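Local coordinates for adenosylmethionine-8-amino-7-oxononanoate aminotransferase (Methanocaldococcus jannaschii, PDB 6ZHK), which probably transfers the amino group of S-adenosyl-L-methionine to 8-amino-7-oxononanoate in biotin biosynthesis, as a pyridoxal-phosphate-dependent homodimer, at residues 306-311 with 343-348; 58-63 with 440-445. All blocks are in the same frame, centred on the assembly; numbering follows the deposited sequence.

Contact 1. Residues 306-311 with 343-348; sequences GYLPLA and QLLCSA
Leu308 is the first residue of 306-311 to reach the helix turn 343-348, and its root and its CD1 methyl meet different things. Its CB lies 3.9 Å from CD2 of Leu345, the two side chains crossing at about a right angle, while its CD1 passes on to the backbone, 3.5 Å from Leu344 O. That carbonyl is already gripped by Ser347 OG and Ala348 N, both from the same face of its plane, and the methyl only packs against it. The small Ala348 suits the next helical turn, because its CB meets Leu308 CD1 at 4.2 Å without pushing it off. The CB of Pro309 points away from the helix, yet its ring CD still touches Leu345 CD2 at 4.1 Å, and its carbonyl comes closer: Pro309 O is 3.1 Å from Leu345 CD1, a tight approach. In the fold type I architecture of these aminotransferases, this loop leads from strand 296-299 and the predicted cofactor lysine, Lys301, into strand 311-315 of the large sheet, and helix 343-358 packs beside it. Tyr339 of the second subunit lies against Pro309. Leu310 follows with CG anti to the backbone N (chi1 -173°); from there CD1 rests 3.8 Å from Leu345 CB, and CD2 makes a loose contact with Cys346 SG at 4.4 Å. At Ala311 the chain enters the sheet, with backbone bonds to Ser119.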
ATOM      1  N   GLY A 306      -9.351   7.989   9.707  1.00 14.90           N
ATOM      2  CA  GLY A 306      -8.342   7.338  10.502  1.00 13.18           C
ATOM      3  C   GLY A 306      -8.679   5.865  10.680  1.00 12.61           C
ATOM      4  O   GLY A 306      -8.020   5.209  11.474  1.00 15.89           O
ATOM      5  N   TYR A 307      -9.730   5.365  10.000  1.00 13.89           N
ATOM      6  CA  TYR A 307     -10.221   4.031  10.343  1.00 13.66           C
ATOM      7  C   TYR A 307      -9.773   2.948   9.390  1.00 12.47           C
ATOM      8  O   TYR A 307      -9.738   1.750   9.785  1.00 14.30           O
ATOM      9  CB  TYR A 307     -11.752   3.941  10.463  1.00 13.98           C
ATOM     10  CG  TYR A 307     -12.337   4.670  11.656  1.00 15.54           C
ATOM     11  CD1 TYR A 307     -11.527   5.425  12.513  1.00 14.75           C
ATOM     12  CD2 TYR A 307     -13.703   4.589  11.963  1.00 16.46           C
ATOM     13  CE1 TYR A 307     -12.060   6.074  13.625  1.00 15.85           C
ATOM     14  CE2 TYR A 307     -14.235   5.274  13.054  1.00 13.71           C
ATOM     15  CZ  TYR A 307     -13.421   6.022  13.893  1.00 14.97           C
ATOM     16  OH  TYR A 307     -13.978   6.684  14.988  1.00 12.82           O
ATOM     17  N   LEU A 308      -9.403   3.337   8.166  1.00 14.25           N
ATOM     18  CA  LEU A 308      -8.975   2.343   7.178  1.00 13.25           C
ATOM     19  C   LEU A 308      -7.911   2.971   6.241  1.00 12.50           C
ATOM     20  O   LEU A 308      -7.832   4.200   6.056  1.00 11.16           O
ATOM     21  CB  LEU A 308     -10.208   1.902   6.356  1.00 11.77           C
ATOM     22  CG  LEU A 308     -11.099   0.815   6.957  1.00 12.73           C
ATOM     23  CD1 LEU A 308     -12.420   0.731   6.168  1.00 12.89           C
ATOM     24  CD2 LEU A 308     -10.387  -0.560   6.919  1.00 10.89           C
ATOM     25  N   PRO A 309      -7.122   2.135   5.563  1.00 11.22           N
ATOM     26  CA  PRO A 309      -6.111   2.606   4.616  1.00 12.98           C
ATOM     27  C   PRO A 309      -6.732   2.911   3.262  1.00 14.63           C
ATOM     28  O   PRO A 309      -6.792   2.062   2.379  1.00 16.51           O
ATOM     29  CB  PRO A 309      -5.118   1.431   4.560  1.00 11.79           C
ATOM     30  CG  PRO A 309      -5.964   0.252   4.735  1.00 11.07           C
ATOM     31  CD  PRO A 309      -7.004   0.669   5.773  1.00 10.28           C
ATOM     32  N   LEU A 310      -7.022   4.196   3.054  1.00 12.98           N
ATOM     33  CA  LEU A 310      -7.289   4.648   1.693  1.00 14.88           C
ATOM     34  C   LEU A 310      -6.363   5.798   1.308  1.00 14.40           C
ATOM     35  O   LEU A 310      -6.068   6.659   2.131  1.00 16.17           O
ATOM     36  CB  LEU A 310      -8.754   5.077   1.565  1.00 14.01           C
ATOM     37  CG  LEU A 310      -9.201   5.418   0.138  1.00 14.93           C
ATOM     38  CD1 LEU A 310      -9.086   4.174  -0.754  1.00 15.18           C
ATOM     39  CD2 LEU A 310     -10.653   5.897   0.176  1.00 16.58           C
ATOM     40  N   ALA A 311      -5.903   5.791   0.057  1.00 15.17           N
ATOM     41  CA  ALA A 311      -5.214   6.964  -0.438  1.00 15.22           C
ATOM     42  C   ALA A 311      -5.730   7.303  -1.836  1.00 13.70           C
ATOM     43  O   ALA A 311      -6.453   6.521  -2.457  1.00 14.94           O
ATOM     44  CB  ALA A 311      -3.742   6.749  -0.369  1.00 13.52           C
ATOM     45  N   GLN A 343     -14.600  -1.189  -1.520  1.00 15.40           N
ATOM     46  CA  GLN A 343     -15.846  -0.574  -1.037  1.00 14.84           C
ATOM     47  C   GLN A 343     -15.811  -0.205   0.451  1.00 15.48           C
ATOM     48  O   GLN A 343     -16.299   0.859   0.812  1.00 13.55           O
ATOM     49  CB  GLN A 343     -17.099  -1.435  -1.303  1.00 13.98           C
ATOM     50  CG  GLN A 343     -17.469  -1.490  -2.784  1.00 14.75           C
ATOM     51  CD  GLN A 343     -16.826  -2.631  -3.548  1.00 14.82           C
ATOM     52  OE1 GLN A 343     -15.615  -2.899  -3.482  1.00 13.74           O
ATOM     53  NE2 GLN A 343     -17.610  -3.179  -4.440  1.00 15.37           N
ATOM     54  N   LEU A 344     -15.276  -1.086   1.312  1.00 13.31           N
ATOM     55  CA  LEU A 344     -15.142  -0.704   2.726  1.00 12.62           C
ATOM     56  C   LEU A 344     -14.288   0.557   2.910  1.00 11.89           C
ATOM     57  O   LEU A 344     -14.677   1.477   3.653  1.00 13.00           O
ATOM     58  CB  LEU A 344     -14.589  -1.874   3.528  1.00 13.33           C
ATOM     59  CG  LEU A 344     -15.454  -3.138   3.480  1.00 13.55           C
ATOM     60  CD1 LEU A 344     -14.843  -4.179   4.409  1.00 13.50           C
ATOM     61  CD2 LEU A 344     -16.994  -2.858   3.829  1.00 12.43           C
ATOM     62  N   LEU A 345     -13.133   0.655   2.194  1.00 12.71           N
ATOM     63  CA  LEU A 345     -12.277   1.824   2.342  1.00 12.06           C
ATOM     64  C   LEU A 345     -13.089   3.036   1.929  1.00 12.29           C
ATOM     65  O   LEU A 345     -13.037   4.062   2.597  1.00 14.21           O
ATOM     66  CB  LEU A 345     -11.004   1.766   1.456  1.00 11.69           C
ATOM     67  CG  LEU A 345     -10.234   0.443   1.515  1.00 12.04           C
ATOM     68  CD1 LEU A 345      -8.922   0.505   0.741  1.00 10.74           C
ATOM     69  CD2 LEU A 345      -9.887   0.087   2.953  1.00 11.08           C
ATOM     70  N   CYS A 346     -13.841   2.917   0.817  1.00 12.60           N
ATOM     71  CA  CYS A 346     -14.452   4.125   0.280  1.00 12.75           C
ATOM     72  C   CYS A 346     -15.667   4.511   1.133  1.00 15.15           C
ATOM     73  O   CYS A 346     -16.007   5.707   1.283  1.00 15.88           O
ATOM     74  CB  CYS A 346     -14.942   3.836  -1.141  1.00 12.27           C
ATOM     75  SG  CYS A 346     -13.596   3.727  -2.350  1.00 16.34           S
ATOM     76  N   SER A 347     -16.305   3.513   1.718  1.00 16.35           N
ATOM     77  CA  SER A 347     -17.447   3.809   2.597  1.00 16.85           C
ATOM     78  C   SER A 347     -16.992   4.652   3.801  1.00 17.00           C
ATOM     79  O   SER A 347     -17.711   5.602   4.151  1.00 16.75           O
ATOM     80  CB  SER A 347     -18.129   2.537   3.026  1.00 16.80           C
ATOM     81  OG  SER A 347     -17.323   1.856   3.992  1.00 19.47           O
ATOM     82  N   ALA A 348     -15.818   4.342   4.419  1.00 16.03           N
ATOM     83  CA  ALA A 348     -15.319   5.137   5.543  1.00 14.89           C
ATOM     84  C   ALA A 348     -15.095   6.577   5.087  1.00 16.28           C
ATOM     85  O   ALA A 348     -15.438   7.531   5.812  1.00 17.27           O
ATOM     86  CB  ALA A 348     -14.096   4.570   6.207  1.00 17.07           C
TER

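Contact 2. Residues 58-63 with 440-445; sequences AVSSIW and VPPLSI
Ser60 points its hydroxyl across to 440-445, where OG donates to Val440 O at 2.7 Å, approaching 26° out of the carbonyl plane. With chi1 at -69°, OG stands anti to the carbonyl carbon of Ser60 and also comes 3.3 Å from Pro442 CD. An alanine here would probably leave Val440 O without its hydroxyl donor and remove the packing of the oxygen against the Pro442 ring. The second bond runs the other way: Val440 N donates a hydrogen bond to Ala58 O at 2.9 Å, so both backbone polar atoms of Val440 are used. Pro441 and Pro442 have no amide hydrogen, which suits a chain that has left strand 436-439 and heads through a type I turn, Pro442 to Ile445, toward helix 447-463. Positive phi values at residues 60-63 make them a short, weakly bonded left-handed helical turn soon after strand 54-57, within the fold type I framework of class-III aminotransferases. This twist brings Trp63 round to Val440. Val440 has CG1 anti to the backbone N (chi1 179°), which puts CG1 4.0 Å from Trp63 CB. The other branch, CG2, sits over the indole face in a CH-pi contact, 4.0 Å from the centre of the five-membered ring of Trp63. A beta-branched residue thus covers both the ring and its stem. Ile62 O accepts a hydrogen bond from NZ of Lys301, the predicted cofactor lysine, which carries no cofactor in this structure.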
ATOM      1  N   ALA A  58      -2.861  12.002  21.389  1.00 16.13           N
ATOM      2  CA  ALA A  58      -2.378  13.355  21.134  1.00 14.33           C
ATOM      3  C   ALA A  58      -1.638  13.393  19.788  1.00 13.46           C
ATOM      4  O   ALA A  58      -1.419  14.492  19.291  1.00 14.39           O
ATOM      5  CB  ALA A  58      -1.465  13.777  22.281  1.00 16.53           C
ATOM      6  N   VAL A  59      -1.360  12.216  19.185  1.00 12.96           N
ATOM      7  CA  VAL A  59      -0.782  12.168  17.841  1.00 14.78           C
ATOM      8  C   VAL A  59      -1.748  11.563  16.813  1.00 15.30           C
ATOM      9  O   VAL A  59      -1.343  11.188  15.683  1.00 15.01           O
ATOM     10  CB  VAL A  59       0.614  11.518  17.817  1.00 15.40           C
ATOM     11  CG1 VAL A  59       1.695  12.393  18.476  1.00 13.57           C
ATOM     12  CG2 VAL A  59       0.632  10.076  18.385  1.00 15.30           C
ATOM     13  N   SER A  60      -3.009  11.384  17.213  1.00 12.76           N
ATOM     14  CA  SER A  60      -4.029  10.867  16.304  1.00 12.22           C
ATOM     15  C   SER A  60      -3.618   9.564  15.659  1.00 13.21           C
ATOM     16  O   SER A  60      -3.884   9.375  14.480  1.00 13.70           O
ATOM     17  CB  SER A  60      -4.343  11.903  15.247  1.00 14.09           C
ATOM     18  OG  SER A  60      -5.007  12.996  15.860  1.00 17.48           O
ATOM     19  N   SER A  61      -3.066   8.624  16.454  1.00 14.05           N
ATOM     20  CA  SER A  61      -2.699   7.313  15.895  1.00 14.19           C
ATOM     21  C   SER A  61      -1.799   7.489  14.649  1.00 16.63           C
ATOM     22  O   SER A  61      -1.925   6.753  13.660  1.00 16.18           O
ATOM     23  CB  SER A  61      -3.880   6.369  15.677  1.00 16.68           C
ATOM     24  OG  SER A  61      -4.677   6.215  16.874  1.00 17.22           O
ATOM     25  N   ILE A  62      -0.852   8.445  14.777  1.00 13.93           N
ATOM     26  CA  ILE A  62       0.143   8.770  13.756  1.00 15.30           C
ATOM     27  C   ILE A  62      -0.564   9.491  12.589  1.00 17.09           C
ATOM     28  O   ILE A  62      -0.395   9.150  11.380  1.00 15.05           O
ATOM     29  CB  ILE A  62       1.036   7.575  13.333  1.00 16.75           C
ATOM     30  CG1 ILE A  62       1.361   6.588  14.464  1.00 13.75           C
ATOM     31  CG2 ILE A  62       2.302   8.058  12.569  1.00 18.00           C
ATOM     32  CD1 ILE A  62       2.220   7.163  15.568  1.00 16.07           C
ATOM     33  N   TRP A  63      -1.353  10.512  12.982  1.00 13.96           N
ATOM     34  CA  TRP A  63      -1.669  11.657  12.134  1.00 16.11           C
ATOM     35  C   TRP A  63      -2.757  11.249  11.129  1.00 15.87           C
ATOM     36  O   TRP A  63      -2.883  11.896  10.081  1.00 17.23           O
ATOM     37  CB  TRP A  63      -0.426  12.220  11.391  1.00 16.81           C
ATOM     38  CG  TRP A  63       0.872  12.334  12.150  1.00 14.87           C
ATOM     39  CD1 TRP A  63       1.087  12.224  13.490  1.00 15.12           C
ATOM     40  CD2 TRP A  63       2.179  12.536  11.562  1.00 18.45           C
ATOM     41  NE1 TRP A  63       2.432  12.355  13.782  1.00 16.87           N
ATOM     42  CE2 TRP A  63       3.127  12.511  12.617  1.00 17.76           C
ATOM     43  CE3 TRP A  63       2.638  12.696  10.248  1.00 18.68           C
ATOM     44  CZ2 TRP A  63       4.491  12.678  12.383  1.00 20.75           C
ATOM     45  CZ3 TRP A  63       3.988  12.857  10.013  1.00 19.65           C
ATOM     46  CH2 TRP A  63       4.895  12.896  11.079  1.00 23.07           C
ATOM     47  N   VAL A 440      -0.220  16.076  17.146  1.00 17.40           N
ATOM     48  CA  VAL A 440      -1.150  16.115  16.015  1.00 15.54           C
ATOM     49  C   VAL A 440      -2.470  15.595  16.558  1.00 16.71           C
ATOM     50  O   VAL A 440      -2.780  14.415  16.424  1.00 16.64           O
ATOM     51  CB  VAL A 440      -0.637  15.306  14.790  1.00 15.71           C
ATOM     52  CG1 VAL A 440      -1.647  15.330  13.587  1.00 13.57           C
ATOM     53  CG2 VAL A 440       0.701  15.862  14.380  1.00 15.59           C
ATOM     54  N   PRO A 441      -3.223  16.433  17.302  1.00 16.94           N
ATOM     55  CA  PRO A 441      -4.413  15.963  17.997  1.00 18.69           C
ATOM     56  C   PRO A 441      -5.567  15.816  16.998  1.00 17.78           C
ATOM     57  O   PRO A 441      -5.563  16.445  15.935  1.00 15.12           O
ATOM     58  CB  PRO A 441      -4.709  17.093  19.000  1.00 18.41           C
ATOM     59  CG  PRO A 441      -4.161  18.330  18.331  1.00 18.41           C
ATOM     60  CD  PRO A 441      -2.939  17.852  17.564  1.00 18.04           C
ATOM     61  N   PRO A 442      -6.596  15.001  17.318  1.00 18.13           N
ATOM     62  CA  PRO A 442      -7.742  14.856  16.427  1.00 17.91           C
ATOM     63  C   PRO A 442      -8.437  16.209  16.310  1.00 17.18           C
ATOM     64  O   PRO A 442      -8.313  17.037  17.218  1.00 18.20           O
ATOM     65  CB  PRO A 442      -8.665  13.822  17.079  1.00 20.25           C
ATOM     66  CG  PRO A 442      -8.028  13.504  18.450  1.00 25.23           C
ATOM     67  CD  PRO A 442      -6.662  14.159  18.524  1.00 20.46           C
ATOM     68  N   LEU A 443      -9.159  16.405  15.202  1.00 14.22           N
ATOM     69  CA  LEU A 443      -9.961  17.604  15.010  1.00 15.43           C
ATOM     70  C   LEU A 443     -11.052  17.674  16.085  1.00 15.76           C
ATOM     71  O   LEU A 443     -11.549  18.772  16.389  1.00 15.29           O
ATOM     72  CB  LEU A 443     -10.659  17.515  13.638  1.00 16.20           C
ATOM     73  CG  LEU A 443      -9.721  17.364  12.423  1.00 15.62           C
ATOM     74  CD1 LEU A 443     -10.532  17.459  11.151  1.00 17.62           C
ATOM     75  CD2 LEU A 443      -8.604  18.400  12.413  1.00 15.37           C
ATOM     76  N   SER A 444     -11.365  16.509  16.675  1.00 15.86           N
ATOM     77  CA  SER A 444     -12.403  16.413  17.705  1.00 15.85           C
ATOM     78  C   SER A 444     -11.898  16.725  19.113  1.00 18.55           C
ATOM     79  O   SER A 444     -12.704  16.650  20.054  1.00 18.41           O
ATOM     80  CB  SER A 444     -13.069  15.055  17.666  1.00 17.76           C
ATOM     81  OG  SER A 444     -12.081  14.028  17.684  1.00 17.77           O
ATOM     82  N   ILE A 445     -10.601  17.073  19.289  1.00 16.19           N
ATOM     83  CA  ILE A 445     -10.049  17.348  20.609  1.00 18.28           C
ATOM     84  C   ILE A 445     -10.854  18.482  21.239  1.00 18.42           C
ATOM     85  O   ILE A 445     -11.173  19.450  20.554  1.00 18.14           O
ATOM     86  CB  ILE A 445      -8.536  17.706  20.554  1.00 17.43           C
ATOM     87  CG1 ILE A 445      -7.973  17.721  21.984  1.00 18.75           C
ATOM     88  CG2 ILE A 445      -8.310  19.028  19.820  1.00 16.59           C
ATOM     89  CD1 ILE A 445      -6.445  17.724  22.072  1.00 18.30           C
TER

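In the fold
Starting from the N terminus, strand 54-57 leads into 58-63, the first half of contact 2, whose partner 440-445 arrives only after some 380 further residues. Contact 2 therefore closes a very long loop, joining the N-terminal region to the chain between strand 436-439 and helix 447-463. Within that loop come the strands of the seven-stranded sheet, and within the same loop contact 1 closes a much shorter one, tying the loop before strand 311-315 to helix 343-358. The two nest and do not cross. The centres of contact 1 and contact 2 are about 18 Å apart, and the two do not touch. The Lys301 side chain lies close to Trp63 of contact 2 and about 9 Å from the Pro309 side chain of contact 1.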